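Local coordinates for protein betainyl-CoA thiolase (Pseudomonas putida, PDB 2HLJ) that probably acts on acyl-CoA thioesters, with betainyl-CoA a likely substrate, as a hot-dog-fold thioesterase or acyltransferase, at residues A26-I31 / V104-E109; S33-A38 / V78-L83. All blocks are in the same frame, centred on the assembly; numbering follows the deposited sequence.

Contact 1: A26-I31 / V104-E109; sequences AFYLLI and VLAASE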
loop_
_atom_site.group_PDB
_atom_site.type_symbol
_atom_site.label_atom_id
_atom_site.label_comp_id
_atom_site.label_asym_id
_atom_site.label_seq_id
_atom_site.Cartn_x
_atom_site.Cartn_y
_atom_site.Cartn_z
ATOM N N ALA A 26 3.576 -0.964 -5.255
ATOM C CA ALA A 26 3.953 -1.445 -3.919
ATOM C C ALA A 26 5.252 -0.799 -3.404
ATOM O O ALA A 26 5.479 -0.687 -2.190
ATOM C CB ALA A 26 4.068 -2.953 -3.918
ATOM N N PHE A 27 6.111 -0.393 -4.336
ATOM C CA PHE A 27 7.411 0.144 -3.984
ATOM C C PHE A 27 7.312 1.619 -3.593
ATOM O O PHE A 27 8.191 2.116 -2.887
ATOM C CB PHE A 27 8.457 -0.125 -5.067
ATOM C CG PHE A 27 8.863 -1.583 -5.167
ATOM C CD1 PHE A 27 9.376 -2.242 -4.076
ATOM C CD2 PHE A 27 8.691 -2.298 -6.348
ATOM C CE1 PHE A 27 9.720 -3.591 -4.157
ATOM C CE2 PHE A 27 9.019 -3.625 -6.433
ATOM C CZ PHE A 27 9.537 -4.274 -5.328
ATOM N N TYR A 28 6.244 2.315 -3.993
ATOM C CA TYR A 28 5.971 3.636 -3.367
ATOM C C TYR A 28 5.736 3.400 -1.874
ATOM O O TYR A 28 6.318 4.085 -1.029
ATOM C CB TYR A 28 4.725 4.294 -3.905
ATOM C CG TYR A 28 4.671 4.824 -5.318
ATOM C CD1 TYR A 28 4.517 3.971 -6.391
ATOM C CD2 TYR A 28 4.624 6.205 -5.568
ATOM C CE1 TYR A 28 4.400 4.457 -7.663
ATOM C CE2 TYR A 28 4.489 6.708 -6.848
ATOM C CZ TYR A 28 4.372 5.819 -7.903
ATOM O OH TYR A 28 4.226 6.273 -9.208
ATOM N N LEU A 29 4.912 2.396 -1.552
ATOM C CA LEU A 29 4.657 2.014 -0.154
ATOM C C LEU A 29 5.888 1.490 0.582
ATOM O O LEU A 29 6.033 1.755 1.763
ATOM C CB LEU A 29 3.473 1.041 -0.026
ATOM C CG LEU A 29 2.761 0.986 1.329
ATOM C CD1 LEU A 29 1.967 2.278 1.660
ATOM C CD2 LEU A 29 1.790 -0.221 1.370
ATOM N N LEU A 30 6.792 0.779 -0.102
ATOM C CA LEU A 30 8.052 0.388 0.508
ATOM C C LEU A 30 8.902 1.579 0.943
ATOM O O LEU A 30 9.465 1.590 2.059
ATOM C CB LEU A 30 8.873 -0.539 -0.423
ATOM C CG LEU A 30 10.137 -1.081 0.225
ATOM C CD1 LEU A 30 9.817 -1.878 1.483
ATOM C CD2 LEU A 30 10.987 -1.918 -0.751
ATOM N N ILE A 31 9.024 2.566 0.060
ATOM C CA ILE A 31 9.756 3.805 0.367
ATOM C C ILE A 31 9.128 4.480 1.574
ATOM O O ILE A 31 9.818 4.883 2.499
ATOM C CB ILE A 31 9.741 4.780 -0.846
ATOM C CG1 ILE A 31 10.535 4.212 -2.008
ATOM C CG2 ILE A 31 10.198 6.180 -0.441
ATOM C CD1 ILE A 31 10.170 4.856 -3.319
ATOM N N VAL A 104 2.885 16.735 -4.974
ATOM C CA VAL A 104 3.281 15.415 -4.533
ATOM C C VAL A 104 3.141 14.390 -5.665
ATOM O O VAL A 104 2.238 14.459 -6.491
ATOM C CB VAL A 104 2.558 14.933 -3.260
ATOM C CG1 VAL A 104 2.837 15.900 -2.109
ATOM C CG2 VAL A 104 1.062 14.746 -3.506
ATOM N N LEU A 105 4.065 13.437 -5.665
ATOM C CA LEU A 105 4.035 12.295 -6.547
ATOM C C LEU A 105 3.078 11.228 -6.063
ATOM O O LEU A 105 2.508 10.471 -6.871
ATOM C CB LEU A 105 5.442 11.691 -6.632
ATOM C CG LEU A 105 6.564 12.654 -7.046
ATOM C CD1 LEU A 105 7.896 11.957 -7.052
ATOM C CD2 LEU A 105 6.243 13.203 -8.420
ATOM N N ALA A 106 3.025 11.088 -4.740
ATOM C CA ALA A 106 2.140 10.157 -4.047
ATOM C C ALA A 106 2.052 10.592 -2.597
ATOM O O ALA A 106 2.911 11.326 -2.118
ATOM C CB ALA A 106 2.702 8.752 -4.103
ATOM N N ALA A 107 1.012 10.137 -1.916
ATOM C CA ALA A 107 0.780 10.431 -0.485
ATOM C C ALA A 107 0.094 9.227 0.172
ATOM O O ALA A 107 -0.659 8.485 -0.500
ATOM C CB ALA A 107 -0.064 11.700 -0.353
ATOM N N SER A 108 0.333 9.010 1.465
ATOM C CA SER A 108 -0.285 7.904 2.172
ATOM C C SER A 108 -0.591 8.282 3.584
ATOM O O SER A 108 0.296 8.764 4.290
ATOM C CB SER A 108 0.680 6.700 2.216
ATOM O OG SER A 108 0.034 5.601 2.820
ATOM N N GLU A 109 -1.834 8.018 4.002
ATOM C CA GLU A 109 -2.283 8.172 5.368
ATOM C C GLU A 109 -2.237 6.797 5.994
ATOM O O GLU A 109 -2.721 5.853 5.390
ATOM C CB GLU A 109 -3.744 8.673 5.360
ATOM C CG GLU A 109 -4.259 9.056 6.738
ATOM C CD GLU A 109 -5.749 9.335 6.764
ATOM O OE1 GLU A 109 -6.406 9.216 5.696
ATOM O OE2 GLU A 109 -6.260 9.691 7.855
#
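Tyr28 does most of the work here, bringing CD2 and CE2 of its ring against the methyl of Ala106. Tyr28 CD2 comes to 3.5 Å from Ala106 CB, and Tyr28 CE2 follows at 3.9 Å from the same methyl. The methyl comes at the ring obliquely. CB of Tyr28 points toward the strand and, with CG anti to the carbonyl carbon (chi1 -69°), the ring runs alongside it near the corner at Leu105. There the contact is already thinner, for Tyr28 CE2 lies 4.3 Å from Leu105 O. The phenol hydroxyl is bonded to His68 O, and Tyr66 meets the ring edge-to-face; together these hold its far end and its tilt. Helix 25-43 is the long helix of a hot-dog fold, cradled by the antiparallel sheet, and strand 104-114 is among the strands beneath it. Two residues further along the strand, the packing slackens although it remains buried. Leu29 reaches over with a single methyl, and Leu29 CD1 stops 4.0 Å from Ser108 OG. That oxygen is occupied by polar partners instead: anti to the backbone N (chi1 -176°), it is hydrogen-bonded to His63 O on the neighbouring strand and to Gln110 NE2. Leu29 also faces the dimer partner, where it packs on Leu29 of the second subunit, while Ala26 touches Leu30 of that subunit.

Contact 2: S33-A38 / V78-L83; sequences SYATDA and VQTQIL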
loop_
_atom_site.group_PDB
_atom_site.type_symbol
_atom_site.label_atom_id
_atom_site.label_comp_id
_atom_site.label_asym_id
_atom_site.label_seq_id
_atom_site.Cartn_x
_atom_site.Cartn_y
_atom_site.Cartn_z
ATOM N N SER A 33 7.476 2.900 3.963
ATOM C CA SER A 33 7.758 1.995 5.118
ATOM C C SER A 33 9.122 2.287 5.718
ATOM O O SER A 33 9.291 2.312 6.937
ATOM C CB SER A 33 7.714 0.506 4.695
ATOM O OG SER A 33 7.467 -0.390 5.791
ATOM N N TYR A 34 10.097 2.455 4.847
ATOM C CA TYR A 34 11.432 2.821 5.258
ATOM C C TYR A 34 11.410 4.186 5.928
ATOM O O TYR A 34 12.104 4.394 6.889
ATOM C CB TYR A 34 12.377 2.854 4.084
ATOM C CG TYR A 34 12.698 1.516 3.444
ATOM C CD1 TYR A 34 12.658 0.321 4.168
ATOM C CD2 TYR A 34 13.107 1.462 2.126
ATOM C CE1 TYR A 34 12.972 -0.897 3.561
ATOM C CE2 TYR A 34 13.446 0.267 1.526
ATOM C CZ TYR A 34 13.372 -0.910 2.236
ATOM O OH TYR A 34 13.701 -2.101 1.604
ATOM N N ALA A 35 10.578 5.084 5.426
ATOM C CA ALA A 35 10.391 6.399 6.052
ATOM C C ALA A 35 9.833 6.275 7.472
ATOM O O ALA A 35 10.268 7.003 8.378
ATOM C CB ALA A 35 9.474 7.276 5.212
ATOM N N THR A 36 8.845 5.392 7.657
ATOM C CA THR A 36 8.277 5.104 8.994
ATOM C C THR A 36 9.371 4.574 9.922
ATOM O O THR A 36 9.503 5.014 11.061
ATOM C CB THR A 36 7.144 4.074 8.899
ATOM O OG1 THR A 36 6.066 4.589 8.108
ATOM C CG2 THR A 36 6.610 3.697 10.295
ATOM N N ASP A 37 10.215 3.678 9.414
ATOM C CA ASP A 37 11.317 3.158 10.229
ATOM C C ASP A 37 12.302 4.277 10.679
ATOM O O ASP A 37 12.740 4.349 11.834
ATOM C CB ASP A 37 12.077 2.058 9.494
ATOM C CG ASP A 37 11.224 0.828 9.191
ATOM O OD1 ASP A 37 10.075 0.706 9.670
ATOM O OD2 ASP A 37 11.713 -0.024 8.428
ATOM N N ALA A 38 12.673 5.119 9.746
ATOM C CA ALA A 38 13.527 6.261 10.023
ATOM C C ALA A 38 12.892 7.248 11.000
ATOM O O ALA A 38 13.588 7.841 11.803
ATOM C CB ALA A 38 13.885 6.973 8.707
ATOM N N VAL A 78 10.880 11.501 1.080
ATOM C CA VAL A 78 9.614 11.449 1.799
ATOM C C VAL A 78 9.507 12.568 2.791
ATOM O O VAL A 78 10.439 12.805 3.550
ATOM C CB VAL A 78 9.469 10.098 2.563
ATOM C CG1 VAL A 78 8.091 9.961 3.151
ATOM C CG2 VAL A 78 9.782 8.950 1.647
ATOM N N GLN A 79 8.347 13.241 2.807
ATOM C CA GLN A 79 7.994 14.157 3.884
ATOM C C GLN A 79 6.966 13.486 4.784
ATOM O O GLN A 79 6.118 12.745 4.325
ATOM C CB GLN A 79 7.451 15.492 3.319
ATOM C CG GLN A 79 8.614 16.315 2.761
ATOM C CD GLN A 79 8.235 17.557 2.014
ATOM O OE1 GLN A 79 9.015 18.001 1.197
ATOM N NE2 GLN A 79 7.048 18.119 2.265
ATOM N N THR A 80 7.064 13.724 6.076
ATOM C CA THR A 80 6.259 12.969 7.032
ATOM C C THR A 80 5.663 13.942 8.044
ATOM O O THR A 80 6.369 14.802 8.568
ATOM C CB THR A 80 7.065 11.906 7.741
ATOM O OG1 THR A 80 7.707 11.016 6.791
ATOM C CG2 THR A 80 6.177 11.122 8.688
ATOM N N GLN A 81 4.362 13.832 8.260
ATOM C CA GLN A 81 3.667 14.551 9.348
ATOM C C GLN A 81 2.969 13.575 10.291
ATOM O O GLN A 81 2.422 12.527 9.871
ATOM C CB GLN A 81 2.623 15.484 8.801
ATOM C CG GLN A 81 3.136 16.486 7.824
ATOM C CD GLN A 81 2.102 17.578 7.524
ATOM O OE1 GLN A 81 1.528 18.156 8.432
ATOM N NE2 GLN A 81 1.897 17.868 6.241
ATOM N N ILE A 82 2.983 13.933 11.568
ATOM C CA ILE A 82 2.285 13.198 12.591
ATOM C C ILE A 82 0.928 13.882 12.722
ATOM O O ILE A 82 0.852 15.052 13.059
ATOM C CB ILE A 82 3.099 13.181 13.923
ATOM C CG1 ILE A 82 4.388 12.372 13.708
ATOM C CG2 ILE A 82 2.278 12.582 15.071
ATOM C CD1 ILE A 82 5.403 12.552 14.791
ATOM N N LEU A 83 -0.132 13.143 12.420
ATOM C CA LEU A 83 -1.476 13.681 12.441
ATOM C C LEU A 83 -2.102 13.549 13.811
ATOM O O LEU A 83 -3.022 14.283 14.135
ATOM C CB LEU A 83 -2.346 12.958 11.430
ATOM C CG LEU A 83 -1.777 12.929 10.025
ATOM C CD1 LEU A 83 -2.635 12.040 9.142
ATOM C CD2 LEU A 83 -1.643 14.355 9.514
#
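Ala35, with 49 Å² buried, sets its methyl down on the side chain of Val78, which contributes a further 26 Å². Both branches of the valine take part: Ala35 CB is 3.7 Å from Val78 CG1 and 4.0 Å from Val78 CG2. The methyl sits over the end of the valine, nearly in line with its CA-CB bond, and Ala35 CB is 3.9 Å from Val78 CB; CG1, anti to the backbone N (chi1 -172°), is the nearer branch. The backbones come close here, the CA atoms of Ala35 and Val78 being 6.6 Å apart. Thr80, two residues along the strand, adds a lighter touch, its OG1 4.4 Å from Ala35 CB. That hydroxyl is hydrogen-bonded to Thr7 OG1 and His94 ND1, and the other ring nitrogen of His94 is bonded to Thr36 OG1 on the helix, which ties helix and sheet together beside the apolar contact. Ala35 also packs on Thr7 and Tyr8 of strand 6-11, next to strand 75-85. A long central helix wrapped by a curved antiparallel sheet is the mark of the hot-dog fold, to which this thioesterase-like family belongs.

Overall arrangement
Both contacts press helix 25-43 onto the same antiparallel sheet, contact 1 through its first part and contact 2 further along. Their centres are about 10 Å apart, with contact 2 nearer the centre of the folded chain. In sequence the order is 26-31, 33-38, 78-83, 104-109, so contact 2 is nested within the loop that contact 1 closes. Strands 75-85 and 104-114 are separated in the sheet by strand 89-98, and the helix therefore spans across it. The two join directly where Ile31 CG2 meets Val78 CG2 at 3.5 Å. Both also touch the second subunit, so the helix is held by its own sheet and by the dimer partner.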